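Local coordinates for protein bifunctional cytochrome P450/NADPH--P450 reductase (Deinococcus aerius, PDB 7F3H) that probably hydroxylates organic substrates, its heme-containing cytochrome P450 domain using molecular oxygen and electrons passed from NADPH by a fused reductase, at residues Y57-V62 with T389-A394; L326-T331 with L364-A369. All blocks are in the same frame, centred on the assembly; numbering follows the deposited sequence.

Contact 1 of 2, residues Y57-V62 with T389-A394; sequences YDPNLV and THHPAA
H391 meets the first turn of helix 59-65 with two parts of its imidazole: a face covered by P59 and an edge bonded to N60. CB of P59 sits 3.5 Å from the ring centroid, off-centre over the NE2-CD2 side, a CH-pi contact. At the edge, H391 NE2 donates to N60 OD1 over 3.1 Å in a nearly straight bond (167°); the oxygen lies in the imidazole plane, whereas the nitrogen stands above the plane of the amide carbonyl. The two side chains cross at about a right angle. The CB of H391 points toward the helix, and CG stands anti to the backbone N (chi1 -170°). Its other nitrogen, ND1, accepts from A393 N at 3.0 Å, fixing the ring's rotation and binding it to the type I turn of H391 to A394. Beyond the ring, A393 CB lies 3.7 Å from P59 O and V62 CG1 packs 3.6 Å from A393 O; A394 CB and P59 CB make an apolar contact at 4.3 Å.

The helix start is itself fixed by D58, the N-cap residue, whose OD2 receives L61 N at 3.2 Å through its anti lone pair and N60 N more weakly. On the loop side, H390, next to H391, meets W371 and W382 edge-to-face. The contact thus joins the helix following strand 51-56 to segment 389-394, which probably belongs to the meander that leads to the Cys-ligand loop of P450s. Helix 361-365 lies against both sides, L364 touching V62 and A394, while L61 packs on L43 of strand 43-48.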
ATOM      1  N   TYR A  57     -17.642  -7.886  -4.364  1.00 30.33           N
ATOM      2  CA  TYR A  57     -16.667  -8.165  -5.415  1.00 30.82           C
ATOM      3  C   TYR A  57     -17.257  -8.217  -6.834  1.00 30.21           C
ATOM      4  O   TYR A  57     -16.497  -8.292  -7.806  1.00 29.90           O
ATOM      5  CB  TYR A  57     -15.908  -9.458  -5.051  1.00 31.78           C
ATOM      6  CG  TYR A  57     -16.811 -10.611  -4.663  1.00 30.35           C
ATOM      7  CD1 TYR A  57     -17.300 -10.708  -3.353  1.00 27.69           C
ATOM      8  CD2 TYR A  57     -17.145 -11.619  -5.569  1.00 28.63           C
ATOM      9  CE1 TYR A  57     -18.138 -11.722  -2.979  1.00 24.80           C
ATOM     10  CE2 TYR A  57     -17.978 -12.660  -5.185  1.00 27.11           C
ATOM     11  CZ  TYR A  57     -18.472 -12.696  -3.892  1.00 26.92           C
ATOM     12  OH  TYR A  57     -19.288 -13.721  -3.488  1.00 31.31           O
ATOM     13  N   ASP A  58     -18.591  -8.214  -6.970  1.00 32.34           N
ATOM     14  CA  ASP A  58     -19.221  -8.071  -8.295  1.00 33.97           C
ATOM     15  C   ASP A  58     -18.891  -6.698  -8.876  1.00 31.92           C
ATOM     16  O   ASP A  58     -19.129  -5.677  -8.201  1.00 31.82           O
ATOM     17  CB  ASP A  58     -20.741  -8.220  -8.207  1.00 32.77           C
ATOM     18  CG  ASP A  58     -21.421  -8.160  -9.579  1.00 32.21           C
ATOM     19  OD1 ASP A  58     -21.388  -9.181 -10.275  1.00 36.69           O
ATOM     20  OD2 ASP A  58     -22.009  -7.129  -9.957  1.00 28.19           O
ATOM     21  N   PRO A  59     -18.372  -6.618 -10.110  1.00 29.75           N
ATOM     22  CA  PRO A  59     -17.966  -5.301 -10.644  1.00 30.57           C
ATOM     23  C   PRO A  59     -19.096  -4.277 -10.695  1.00 30.69           C
ATOM     24  O   PRO A  59     -18.872  -3.111 -10.352  1.00 31.24           O
ATOM     25  CB  PRO A  59     -17.421  -5.634 -12.044  1.00 31.39           C
ATOM     26  CG  PRO A  59     -17.035  -7.104 -11.980  1.00 30.77           C
ATOM     27  CD  PRO A  59     -18.052  -7.724 -11.033  1.00 34.10           C
ATOM     28  N   ASN A  60     -20.329  -4.673 -11.011  1.00 29.88           N
ATOM     29  CA  ASN A  60     -21.363  -3.639 -11.076  1.00 27.53           C
ATOM     30  C   ASN A  60     -21.787  -3.174  -9.680  1.00 28.60           C
ATOM     31  O   ASN A  60     -22.008  -1.960  -9.454  1.00 24.47           O
ATOM     32  CB  ASN A  60     -22.562  -4.162 -11.846  1.00 25.23           C
ATOM     33  CG  ASN A  60     -22.233  -4.500 -13.273  1.00 34.70           C
ATOM     34  OD1 ASN A  60     -21.533  -3.750 -13.974  1.00 33.40           O
ATOM     35  ND2 ASN A  60     -22.732  -5.648 -13.722  1.00 37.99           N
ATOM     36  N   LEU A  61     -21.899  -4.128  -8.735  1.00 28.60           N
ATOM     37  CA  LEU A  61     -22.149  -3.787  -7.331  1.00 28.77           C
ATOM     38  C   LEU A  61     -21.073  -2.858  -6.824  1.00 25.79           C
ATOM     39  O   LEU A  61     -21.373  -1.835  -6.201  1.00 26.03           O
ATOM     40  CB  LEU A  61     -22.220  -5.049  -6.453  1.00 30.11           C
ATOM     41  CG  LEU A  61     -23.405  -6.018  -6.679  1.00 29.23           C
ATOM     42  CD1 LEU A  61     -23.401  -7.204  -5.697  1.00 22.36           C
ATOM     43  CD2 LEU A  61     -24.751  -5.274  -6.646  1.00 20.59           C
ATOM     44  N   VAL A  62     -19.818  -3.148  -7.159  1.00 24.79           N
ATOM     45  CA  VAL A  62     -18.745  -2.307  -6.666  1.00 23.65           C
ATOM     46  C   VAL A  62     -18.844  -0.921  -7.274  1.00 29.04           C
ATOM     47  O   VAL A  62     -18.614   0.078  -6.583  1.00 31.49           O
ATOM     48  CB  VAL A  62     -17.370  -2.932  -6.948  1.00 24.42           C
ATOM     49  CG1 VAL A  62     -16.295  -1.900  -6.683  1.00 21.43           C
ATOM     50  CG2 VAL A  62     -17.150  -4.137  -6.060  1.00 26.03           C
ATOM     51  N   THR A 389     -10.219  -1.010 -22.243  1.00 25.93           N
ATOM     52  CA  THR A 389     -11.390  -1.873 -22.322  1.00 26.94           C
ATOM     53  C   THR A 389     -11.739  -2.559 -21.011  1.00 26.81           C
ATOM     54  O   THR A 389     -12.611  -3.426 -20.998  1.00 28.43           O
ATOM     55  CB  THR A 389     -11.206  -2.934 -23.411  1.00 29.90           C
ATOM     56  OG1 THR A 389     -10.239  -3.899 -22.981  1.00 29.11           O
ATOM     57  CG2 THR A 389     -10.754  -2.296 -24.706  1.00 28.45           C
ATOM     58  N   HIS A 390     -11.089  -2.199 -19.909  1.00 31.82           N
ATOM     59  CA  HIS A 390     -11.394  -2.822 -18.625  1.00 28.64           C
ATOM     60  C   HIS A 390     -12.718  -2.319 -18.097  1.00 23.32           C
ATOM     61  O   HIS A 390     -13.156  -1.222 -18.439  1.00 27.10           O
ATOM     62  CB  HIS A 390     -10.299  -2.515 -17.601  1.00 32.74           C
ATOM     63  CG  HIS A 390      -8.959  -3.033 -18.010  1.00 35.79           C
ATOM     64  ND1 HIS A 390      -7.802  -2.768 -17.304  1.00 32.89           N
ATOM     65  CD2 HIS A 390      -8.594  -3.785 -19.079  1.00 31.79           C
ATOM     66  CE1 HIS A 390      -6.789  -3.370 -17.907  1.00 36.71           C
ATOM     67  NE2 HIS A 390      -7.241  -3.987 -18.987  1.00 31.19           N
ATOM     68  N   HIS A 391     -13.359  -3.135 -17.264  1.00 27.16           N
ATOM     69  CA  HIS A 391     -14.503  -2.669 -16.491  1.00 27.22           C
ATOM     70  C   HIS A 391     -14.055  -1.517 -15.601  1.00 27.68           C
ATOM     71  O   HIS A 391     -13.076  -1.668 -14.853  1.00 28.13           O
ATOM     72  CB  HIS A 391     -15.086  -3.796 -15.642  1.00 23.77           C
ATOM     73  CG  HIS A 391     -16.399  -3.462 -14.998  1.00 28.56           C
ATOM     74  ND1 HIS A 391     -16.600  -2.319 -14.247  1.00 31.71           N
ATOM     75  CD2 HIS A 391     -17.581  -4.122 -14.999  1.00 29.29           C
ATOM     76  CE1 HIS A 391     -17.845  -2.297 -13.804  1.00 29.84           C
ATOM     77  NE2 HIS A 391     -18.463  -3.377 -14.248  1.00 32.14           N
ATOM     78  N   PRO A 392     -14.734  -0.363 -15.649  1.00 27.94           N
ATOM     79  CA  PRO A 392     -14.246   0.831 -14.922  1.00 29.14           C
ATOM     80  C   PRO A 392     -14.301   0.720 -13.419  1.00 28.49           C
ATOM     81  O   PRO A 392     -13.753   1.597 -12.741  1.00 31.72           O
ATOM     82  CB  PRO A 392     -15.170   1.952 -15.412  1.00 32.43           C
ATOM     83  CG  PRO A 392     -15.697   1.442 -16.756  1.00 29.71           C
ATOM     84  CD  PRO A 392     -15.829  -0.046 -16.581  1.00 31.77           C
ATOM     85  N   ALA A 393     -14.912  -0.317 -12.863  1.00 30.84           N
ATOM     86  CA  ALA A 393     -14.988  -0.439 -11.415  1.00 29.93           C
ATOM     87  C   ALA A 393     -14.294  -1.695 -10.909  1.00 25.97           C
ATOM     88  O   ALA A 393     -14.436  -2.023  -9.729  1.00 25.78           O
ATOM     89  CB  ALA A 393     -16.440  -0.413 -10.936  1.00 23.53           C
ATOM     90  N   ALA A 394     -13.536  -2.394 -11.758  1.00 23.33           N
ATOM     91  CA  ALA A 394     -12.961  -3.684 -11.384  1.00 28.70           C
ATOM     92  C   ALA A 394     -11.470  -3.620 -11.053  1.00 24.84           C
ATOM     93  O   ALA A 394     -10.832  -4.674 -10.909  1.00 25.79           O
ATOM     94  CB  ALA A 394     -13.224  -4.735 -12.489  1.00 27.77           C
TER

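Contact 2 of 2, residues L326-T331 with L364-A369; sequences LRFWST and LHRHPA. With HEM (protoporphyrin IX containing Fe), chain E.
R327 and H365 bring the two backbones together, their CA atoms 5.5 Å apart, where the C-terminal part of helix 317-329 passes the end of helix 361-365. Their side chains slide past each other in opposite directions. R327 NH1 donates to H365 O at 2.7 Å, with the oxygen close to the guanidinium plane and the nitrogen in the carbonyl plane. A bend at chi3 (72°) places NE, which forms a salt bridge with E324, while NH2 bonds to P374 O. E324 and R327 form the ExxR motif of the P450 K helix. R381, whose sequence position fits the meander Arg, is probably the third member of the family's Glu-Arg-Arg triad; its NH1 lies close to R327 NH2, two like charges. H365 ND1 donates weakly to L326 O and R327 O, each at 3.3 Å, while NE2 bonds to K396 N.

R366, extended from CG to NE, lays its guanidinium over one face of F328 in an offset cation-pi stack, centres 4.4 Å apart and planes at 15°. R366 NH1 is salt-bridged to D375. On the heme side, L326 CD2 reaches 3.2 Å from HEM CBC, and T331 OG1 lies 3.4 Å from that vinyl carbon.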
ATOM      1  N   LEU A 326      -0.226  -5.557  -9.041  1.00 29.85           N
ATOM      2  CA  LEU A 326      -1.276  -4.985  -8.205  1.00 25.44           C
ATOM      3  C   LEU A 326      -2.636  -5.619  -8.513  1.00 26.03           C
ATOM      4  O   LEU A 326      -3.515  -5.640  -7.654  1.00 29.77           O
ATOM      5  CB  LEU A 326      -1.323  -3.469  -8.392  1.00 24.89           C
ATOM      6  CG  LEU A 326      -0.226  -2.624  -7.724  1.00 30.44           C
ATOM      7  CD1 LEU A 326      -0.399  -1.150  -8.018  1.00 25.36           C
ATOM      8  CD2 LEU A 326      -0.138  -2.829  -6.212  1.00 25.12           C
ATOM      9  N   ARG A 327      -2.842  -6.148  -9.718  1.00 23.11           N
ATOM     10  CA  ARG A 327      -4.086  -6.897  -9.908  1.00 25.09           C
ATOM     11  C   ARG A 327      -4.066  -8.233  -9.154  1.00 26.63           C
ATOM     12  O   ARG A 327      -5.057  -8.595  -8.520  1.00 30.10           O
ATOM     13  CB  ARG A 327      -4.391  -7.116 -11.394  1.00 25.69           C
ATOM     14  CG  ARG A 327      -5.812  -7.628 -11.639  1.00 25.51           C
ATOM     15  CD  ARG A 327      -6.089  -7.816 -13.114  1.00 26.78           C
ATOM     16  NE  ARG A 327      -5.367  -8.968 -13.639  1.00 33.72           N
ATOM     17  CZ  ARG A 327      -5.782 -10.226 -13.526  1.00 30.73           C
ATOM     18  NH1 ARG A 327      -6.926 -10.490 -12.904  1.00 29.30           N
ATOM     19  NH2 ARG A 327      -5.034 -11.213 -14.010  1.00 32.30           N
ATOM     20  N   PHE A 328      -2.955  -8.990  -9.212  1.00 26.89           N
ATOM     21  CA  PHE A 328      -2.866 -10.229  -8.430  1.00 30.64           C
ATOM     22  C   PHE A 328      -2.816  -9.983  -6.922  1.00 29.69           C
ATOM     23  O   PHE A 328      -3.399 -10.765  -6.163  1.00 34.25           O
ATOM     24  CB  PHE A 328      -1.634 -11.092  -8.748  1.00 32.09           C
ATOM     25  CG  PHE A 328      -1.783 -12.022  -9.905  1.00 33.75           C
ATOM     26  CD1 PHE A 328      -2.941 -12.052 -10.658  1.00 35.71           C
ATOM     27  CD2 PHE A 328      -0.873 -13.062 -10.060  1.00 39.27           C
ATOM     28  CE1 PHE A 328      -3.097 -12.962 -11.696  1.00 36.61           C
ATOM     29  CE2 PHE A 328      -1.018 -14.005 -11.073  1.00 40.32           C
ATOM     30  CZ  PHE A 328      -2.146 -13.948 -11.905  1.00 42.62           C
ATOM     31  N   TRP A 329      -2.053  -8.989  -6.456  1.00 26.82           N
ATOM     32  CA  TRP A 329      -1.665  -8.908  -5.035  1.00 30.04           C
ATOM     33  C   TRP A 329      -1.655  -7.451  -4.543  1.00 28.76           C
ATOM     34  O   TRP A 329      -0.671  -6.939  -4.024  1.00 26.27           O
ATOM     35  CB  TRP A 329      -0.305  -9.584  -4.805  1.00 26.24           C
ATOM     36  CG  TRP A 329      -0.361 -11.087  -4.932  1.00 27.41           C
ATOM     37  CD1 TRP A 329       0.190 -11.864  -5.919  1.00 28.34           C
ATOM     38  CD2 TRP A 329      -1.035 -11.990  -4.039  1.00 28.65           C
ATOM     39  NE1 TRP A 329      -0.101 -13.203  -5.687  1.00 30.36           N
ATOM     40  CE2 TRP A 329      -0.864 -13.296  -4.549  1.00 27.87           C
ATOM     41  CE3 TRP A 329      -1.754 -11.815  -2.849  1.00 25.95           C
ATOM     42  CZ2 TRP A 329      -1.384 -14.416  -3.910  1.00 30.71           C
ATOM     43  CZ3 TRP A 329      -2.277 -12.928  -2.219  1.00 31.25           C
ATOM     44  CH2 TRP A 329      -2.085 -14.215  -2.748  1.00 35.54           C
ATOM     45  N   SER A 330      -2.784  -6.769  -4.739  1.00 27.70           N
ATOM     46  CA  SER A 330      -2.998  -5.430  -4.191  1.00 26.75           C
ATOM     47  C   SER A 330      -2.846  -5.437  -2.667  1.00 30.35           C
ATOM     48  O   SER A 330      -3.522  -6.200  -1.956  1.00 27.72           O
ATOM     49  CB  SER A 330      -4.389  -4.962  -4.628  1.00 30.49           C
ATOM     50  OG  SER A 330      -4.614  -3.596  -4.405  1.00 28.57           O
ATOM     51  N   THR A 331      -1.982  -4.554  -2.153  1.00 24.31           N
ATOM     52  CA  THR A 331      -1.500  -4.725  -0.793  1.00 27.09           C
ATOM     53  C   THR A 331      -2.420  -4.128   0.271  1.00 31.44           C
ATOM     54  O   THR A 331      -2.281  -4.484   1.448  1.00 30.96           O
ATOM     55  CB  THR A 331      -0.074  -4.161  -0.648  1.00 29.76           C
ATOM     56  OG1 THR A 331      -0.035  -2.779  -1.048  1.00 33.09           O
ATOM     57  CG2 THR A 331       0.905  -4.951  -1.539  1.00 28.06           C
ATOM     58  N   LEU A 364     -12.514  -9.094  -6.685  1.00 31.45           N
ATOM     59  CA  LEU A 364     -12.858  -8.115  -7.723  1.00 29.26           C
ATOM     60  C   LEU A 364     -11.814  -8.083  -8.841  1.00 30.94           C
ATOM     61  O   LEU A 364     -12.149  -8.035 -10.039  1.00 26.28           O
ATOM     62  CB  LEU A 364     -13.016  -6.736  -7.084  1.00 27.59           C
ATOM     63  CG  LEU A 364     -13.141  -5.538  -8.029  1.00 27.54           C
ATOM     64  CD1 LEU A 364     -14.461  -5.517  -8.787  1.00 29.01           C
ATOM     65  CD2 LEU A 364     -12.972  -4.293  -7.255  1.00 24.88           C
ATOM     66  N   HIS A 365     -10.538  -8.058  -8.463  1.00 27.36           N
ATOM     67  CA  HIS A 365      -9.446  -7.981  -9.415  1.00 28.02           C
ATOM     68  C   HIS A 365      -9.348  -9.231 -10.273  1.00 30.18           C
ATOM     69  O   HIS A 365      -8.580  -9.240 -11.248  1.00 29.29           O
ATOM     70  CB  HIS A 365      -8.159  -7.735  -8.653  1.00 28.32           C
ATOM     71  CG  HIS A 365      -7.938  -6.297  -8.310  1.00 25.89           C
ATOM     72  ND1 HIS A 365      -6.761  -5.838  -7.763  1.00 27.87           N
ATOM     73  CD2 HIS A 365      -8.727  -5.208  -8.475  1.00 29.09           C
ATOM     74  CE1 HIS A 365      -6.833  -4.526  -7.601  1.00 29.45           C
ATOM     75  NE2 HIS A 365      -8.016  -4.118  -8.031  1.00 28.77           N
ATOM     76  N   ARG A 366     -10.061 -10.293  -9.887  1.00 27.84           N
ATOM     77  CA  ARG A 366     -10.087 -11.564 -10.591  1.00 28.58           C
ATOM     78  C   ARG A 366     -11.496 -11.986 -11.011  1.00 29.08           C
ATOM     79  O   ARG A 366     -11.743 -13.176 -11.211  1.00 32.29           O
ATOM     80  CB  ARG A 366      -9.483 -12.639  -9.698  1.00 29.03           C
ATOM     81  CG  ARG A 366      -8.029 -12.481  -9.465  1.00 30.16           C
ATOM     82  CD  ARG A 366      -7.606 -13.658  -8.659  1.00 34.45           C
ATOM     83  NE  ARG A 366      -6.325 -13.427  -8.032  1.00 40.71           N
ATOM     84  CZ  ARG A 366      -5.278 -14.226  -8.196  1.00 39.75           C
ATOM     85  NH1 ARG A 366      -5.404 -15.292  -8.971  1.00 33.65           N
ATOM     86  NH2 ARG A 366      -4.115 -13.950  -7.597  1.00 40.84           N
ATOM     87  N   HIS A 367     -12.430 -11.065 -11.113  1.00 28.88           N
ATOM     88  CA  HIS A 367     -13.805 -11.462 -11.422  1.00 33.93           C
ATOM     89  C   HIS A 367     -13.920 -11.881 -12.883  1.00 31.23           C
ATOM     90  O   HIS A 367     -13.576 -11.093 -13.768  1.00 30.40           O
ATOM     91  CB  HIS A 367     -14.785 -10.325 -11.135  1.00 30.02           C
ATOM     92  CG  HIS A 367     -16.193 -10.801 -10.965  1.00 31.45           C
ATOM     93  ND1 HIS A 367     -16.892 -11.411 -11.986  1.00 34.89           N
ATOM     94  CD2 HIS A 367     -17.012 -10.818  -9.887  1.00 30.62           C
ATOM     95  CE1 HIS A 367     -18.100 -11.735 -11.560  1.00 31.36           C
ATOM     96  NE2 HIS A 367     -18.190 -11.402 -10.284  1.00 37.20           N
ATOM     97  N   PRO A 368     -14.412 -13.090 -13.178  1.00 30.83           N
ATOM     98  CA  PRO A 368     -14.448 -13.539 -14.592  1.00 33.16           C
ATOM     99  C   PRO A 368     -15.276 -12.652 -15.504  1.00 32.77           C
ATOM    100  O   PRO A 368     -14.965 -12.569 -16.696  1.00 38.04           O
ATOM    101  CB  PRO A 368     -15.059 -14.947 -14.526  1.00 27.10           C
ATOM    102  CG  PRO A 368     -15.501 -15.167 -13.092  1.00 31.34           C
ATOM    103  CD  PRO A 368     -14.838 -14.126 -12.222  1.00 27.45           C
ATOM    104  N   ALA A 369     -16.316 -11.985 -14.996  1.00 30.66           N
ATOM    105  CA  ALA A 369     -17.093 -11.087 -15.841  1.00 31.44           C
ATOM    106  C   ALA A 369     -16.297  -9.862 -16.306  1.00 34.30           C
ATOM    107  O   ALA A 369     -16.720  -9.166 -17.237  1.00 34.27           O
ATOM    108  CB  ALA A 369     -18.361 -10.644 -15.104  1.00 27.61           C
TER
HETATM  109  CHA HEM E 601      -4.775   6.037   0.548  1.00 23.29           C
HETATM  110  CHB HEM E 601      -0.261   7.802   0.911  1.00 25.55           C
HETATM  111  CHC HEM E 601       1.430   3.911  -1.489  1.00 27.38           C
HETATM  112  CHD HEM E 601      -3.036   2.023  -1.586  1.00 21.49           C
HETATM  113  C1A HEM E 601      -3.707   6.847   0.844  1.00 25.76           C
HETATM  114  C2A HEM E 601      -3.773   8.075   1.608  1.00 29.25           C
HETATM  115  C3A HEM E 601      -2.539   8.598   1.688  1.00 25.52           C
HETATM  116  C4A HEM E 601      -1.630   7.666   1.039  1.00 24.07           C
HETATM  117  CMA HEM E 601      -2.144   9.916   2.403  1.00 19.69           C
HETATM  118  CAA HEM E 601      -5.083   8.698   2.115  1.00 26.97           C
HETATM  119  CBA HEM E 601      -5.561   9.687   1.045  1.00 26.10           C
HETATM  120  CGA HEM E 601      -6.823  10.439   1.470  1.00 31.28           C
HETATM  121  O1A HEM E 601      -6.820  11.686   1.283  1.00 29.44           O
HETATM  122  O2A HEM E 601      -7.786   9.885   2.084  1.00 26.62           O
HETATM  123  C1B HEM E 601       0.595   6.935   0.262  1.00 24.15           C
HETATM  124  C2B HEM E 601       2.028   7.115   0.068  1.00 23.56           C
HETATM  125  C3B HEM E 601       2.471   6.060  -0.639  1.00 23.47           C
HETATM  126  C4B HEM E 601       1.355   5.155  -0.844  1.00 28.11           C
HETATM  127  CMB HEM E 601       2.816   8.359   0.528  1.00 18.29           C
HETATM  128  CAB HEM E 601       3.897   5.664  -1.079  1.00 25.68           C
HETATM  129  CBB HEM E 601       5.013   6.303  -0.718  1.00 35.04           C
HETATM  130  C1C HEM E 601       0.375   3.042  -1.719  1.00 26.63           C
HETATM  131  C2C HEM E 601       0.418   1.770  -2.453  1.00 28.38           C
HETATM  132  C3C HEM E 601      -0.839   1.290  -2.431  1.00 24.07           C
HETATM  133  C4C HEM E 601      -1.692   2.219  -1.754  1.00 21.28           C
HETATM  134  CMC HEM E 601       1.692   1.122  -3.072  1.00 25.84           C
HETATM  135  CAC HEM E 601      -1.453   0.028  -3.018  1.00 27.07           C
HETATM  136  CBC HEM E 601      -0.741  -0.842  -3.720  1.00 35.57           C
HETATM  137  C1D HEM E 601      -3.897   2.939  -1.013  1.00 23.81           C
HETATM  138  C2D HEM E 601      -5.329   2.750  -0.800  1.00 24.60           C
HETATM  139  C3D HEM E 601      -5.781   3.861  -0.221  1.00 22.22           C
HETATM  140  C4D HEM E 601      -4.683   4.786  -0.024  1.00 24.65           C
HETATM  141  CMD HEM E 601      -6.183   1.512  -1.182  1.00 17.46           C
HETATM  142  CAD HEM E 601      -7.227   4.086   0.181  1.00 21.13           C
HETATM  143  CBD HEM E 601      -7.300   3.510   1.570  1.00 21.33           C
HETATM  144  CGD HEM E 601      -8.700   3.513   2.084  1.00 27.53           C
HETATM  145  O1D HEM E 601      -8.804   3.406   3.330  1.00 28.68           O
HETATM  146  O2D HEM E 601      -9.681   3.617   1.277  1.00 30.36           O
HETATM  147  NA  HEM E 601      -2.381   6.619   0.544  1.00 23.77           N
HETATM  148  NB  HEM E 601       0.218   5.745  -0.313  1.00 23.11           N
HETATM  149  NC  HEM E 601      -0.929   3.267  -1.297  1.00 21.14           N
HETATM  150  ND  HEM E 601      -3.544   4.189  -0.530  1.00 20.20           N
HETATM  151 FE   HEM E 601      -1.726   4.988  -0.507  1.00 28.73          FE

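Contacts 1 and 2 have centres 11 Å apart and touch directly through the 364-369 segment, which packs against both halves of contact 1. On one side A394 O lies 3.3 Å from H365 CD2, and A394 CA is 3.5 Å from L364 CD1; on the other, H367 CD2 approaches Y57 O at 3.3 Å and P59 CD at 3.5 Å. Contact 2 borders the heme pocket through L326 and T331, whereas contact 1 is farther off, the V62 side chain being about 12 Å from the heme. R381, the neighbour of R327 in contact 2, also connects them: its backbone oxygen accepts a weak hydrogen bond from H390 NE2.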